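Protein BIM1 (PDB 4E61) binds microtubules, particularly their plus ends, in budding yeast, with this C-terminal fragment forming the two-chain EB1-like motif. Local coordinates at residues L54-Q59 against K91-L96. Sequence-based numbering, arbitrary orientation.
Sequences LVHTTQ and KVESIL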
loop_
_atom_site.group_PDB
_atom_site.type_symbol
_atom_site.label_atom_id
_atom_site.label_comp_id
_atom_site.label_asym_id
_atom_site.label_seq_id
_atom_site.Cartn_x
_atom_site.Cartn_y
_atom_site.Cartn_z
ATOM N N LEU A 54 18.403 -6.249 14.014
ATOM C CA LEU A 54 18.791 -7.591 14.428
ATOM C C LEU A 54 19.985 -8.123 13.616
ATOM O O LEU A 54 20.929 -8.647 14.200
ATOM C CB LEU A 54 17.575 -8.539 14.343
ATOM C CG LEU A 54 17.831 -10.037 14.608
ATOM C CD1 LEU A 54 18.212 -10.316 16.071
ATOM C CD2 LEU A 54 16.670 -10.867 14.168
ATOM N N VAL A 55 19.956 -7.953 12.286
ATOM C CA VAL A 55 21.021 -8.398 11.377
ATOM C C VAL A 55 22.325 -7.688 11.683
ATOM O O VAL A 55 23.343 -8.371 11.831
ATOM C CB VAL A 55 20.598 -8.284 9.890
ATOM C CG1 VAL A 55 21.799 -8.235 8.940
ATOM C CG2 VAL A 55 19.670 -9.427 9.529
ATOM N N HIS A 56 22.293 -6.343 11.822
ATOM C CA HIS A 56 23.495 -5.578 12.130
ATOM C C HIS A 56 24.069 -5.820 13.531
ATOM O O HIS A 56 25.280 -6.013 13.662
ATOM C CB HIS A 56 23.356 -4.103 11.743
ATOM C CG HIS A 56 23.174 -3.936 10.270
ATOM N ND1 HIS A 56 24.085 -4.469 9.361
ATOM C CD2 HIS A 56 22.167 -3.349 9.588
ATOM C CE1 HIS A 56 23.605 -4.181 8.167
ATOM N NE2 HIS A 56 22.451 -3.504 8.252
ATOM N N THR A 57 23.197 -5.891 14.549
ATOM C CA THR A 57 23.556 -6.192 15.926
ATOM C C THR A 57 24.275 -7.551 16.022
ATOM O O THR A 57 25.347 -7.622 16.624
ATOM C CB THR A 57 22.301 -6.085 16.794
ATOM O OG1 THR A 57 21.957 -4.706 16.896
ATOM C CG2 THR A 57 22.476 -6.686 18.176
ATOM N N THR A 58 23.716 -8.619 15.414
ATOM C CA THR A 58 24.385 -9.916 15.482
ATOM C C THR A 58 25.623 -10.003 14.628
ATOM O O THR A 58 26.485 -10.811 14.932
ATOM C CB THR A 58 23.471 -11.157 15.489
ATOM O OG1 THR A 58 23.508 -11.851 14.243
ATOM C CG2 THR A 58 22.080 -10.892 16.011
ATOM N N GLN A 59 25.738 -9.158 13.594
ATOM C CA GLN A 59 26.946 -9.080 12.768
ATOM C C GLN A 59 28.087 -8.455 13.579
ATOM O O GLN A 59 29.239 -8.872 13.428
ATOM C CB GLN A 59 26.698 -8.248 11.517
ATOM C CG GLN A 59 26.830 -9.066 10.251
ATOM C CD GLN A 59 26.233 -8.368 9.070
ATOM O OE1 GLN A 59 26.178 -7.127 8.993
ATOM N NE2 GLN A 59 25.763 -9.160 8.121
ATOM N N LYS A 91 22.789 -13.800 4.149
ATOM C CA LYS A 91 21.692 -14.061 3.223
ATOM C C LYS A 91 20.572 -13.056 3.481
ATOM O O LYS A 91 20.073 -12.465 2.531
ATOM C CB LYS A 91 21.178 -15.506 3.376
ATOM C CG LYS A 91 21.962 -16.525 2.566
ATOM C CD LYS A 91 21.448 -17.959 2.770
ATOM C CE LYS A 91 22.493 -18.819 3.438
ATOM N NZ LYS A 91 21.996 -20.185 3.727
ATOM N N VAL A 92 20.226 -12.822 4.768
ATOM C CA VAL A 92 19.187 -11.876 5.205
ATOM C C VAL A 92 19.591 -10.454 4.833
ATOM O O VAL A 92 18.758 -9.694 4.345
ATOM C CB VAL A 92 18.829 -11.990 6.724
ATOM C CG1 VAL A 92 17.666 -11.087 7.069
ATOM C CG2 VAL A 92 18.481 -13.418 7.121
ATOM N N GLU A 93 20.872 -10.104 5.065
ATOM C CA GLU A 93 21.412 -8.788 4.759
ATOM C C GLU A 93 21.318 -8.485 3.272
ATOM O O GLU A 93 20.921 -7.373 2.911
ATOM C CB GLU A 93 22.850 -8.640 5.268
ATOM C CG GLU A 93 23.222 -7.184 5.525
ATOM C CD GLU A 93 24.694 -6.816 5.412
ATOM O OE1 GLU A 93 25.008 -5.839 4.692
ATOM O OE2 GLU A 93 25.533 -7.474 6.068
ATOM N N SER A 94 21.599 -9.484 2.415
ATOM C CA SER A 94 21.484 -9.323 0.958
ATOM C C SER A 94 20.019 -9.109 0.552
ATOM O O SER A 94 19.746 -8.235 -0.275
ATOM C CB SER A 94 22.135 -10.484 0.206
ATOM O OG SER A 94 21.366 -11.667 0.295
ATOM N N ILE A 95 19.085 -9.837 1.181
ATOM C CA ILE A 95 17.660 -9.620 0.934
ATOM C C ILE A 95 17.255 -8.189 1.331
ATOM O O ILE A 95 16.582 -7.523 0.551
ATOM C CB ILE A 95 16.712 -10.702 1.527
ATOM C CG1 ILE A 95 17.031 -12.090 0.926
ATOM C CG2 ILE A 95 15.225 -10.318 1.257
ATOM C CD1 ILE A 95 16.358 -13.332 1.695
ATOM N N LEU A 96 17.712 -7.709 2.500
ATOM C CA LEU A 96 17.442 -6.341 3.000
ATOM C C LEU A 96 18.019 -5.245 2.097
ATOM O O LEU A 96 17.365 -4.216 1.888
ATOM C CB LEU A 96 17.891 -6.119 4.480
ATOM C CG LEU A 96 17.267 -7.026 5.556
ATOM C CD1 LEU A 96 18.064 -6.980 6.827
ATOM C CD2 LEU A 96 15.783 -6.741 5.783
#
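Glu-93 OE2 takes a hydrogen bond from Gln-59 NE2 at 2.7 Å and also a salt bridge from Lys-90, so two nitrogens grip one carboxylate oxygen. The bond ties the long helix 2-63 to the short helix 84-101, which folds back on it within the EB1-like C-terminal motif. The local axes pass 10.3 Å apart at 141° between their N-to-C directions, closer to antiparallel than to perpendicular. Gln-59 NE2 meets the anti lone pair of OE2, and the N-H...O angle of 143° makes the bond noticeably bent. Amide and carboxylate planes are steeply inclined to each other. Gln-59 OE1 also lies 3.0 Å from Glu-93 OE2; as both are acceptors, this approach is likely to be unfavourable. That OE1 accepts a weak bond from His-56 ND1, by which the amide loosely connects imidazole and carboxylate. His-56 CE1 itself comes within 4.0 Å of Glu-93 CD, obliquely to the ring.

Next to the polar group, Val-55 carries the apolar part of the contact. Val-55 CG1 rests 3.8 Å from Glu-93 CB; Glu-93 CG, anti to its own backbone N (chi1 -155°), touches the same methyl, the two side chains crossing obliquely. An alanine in place of Glu-93 would probably leave the Gln-59 amide and Lys-90 without their shared acceptor and open a gap beside Val-55 CG1 where CG had been. Leu-54 of the second subunit packs on Val-92 of this chain, and Phe-88 of the second subunit on Leu-54 and Thr-58 of this chain, so this helix pair is built into the dimer. Val-55 CG2, the other branch, touches two side chains of helix 84-101, 3.6 Å from Val-92 CG1 and 4.0 Å from Leu-96 CD1.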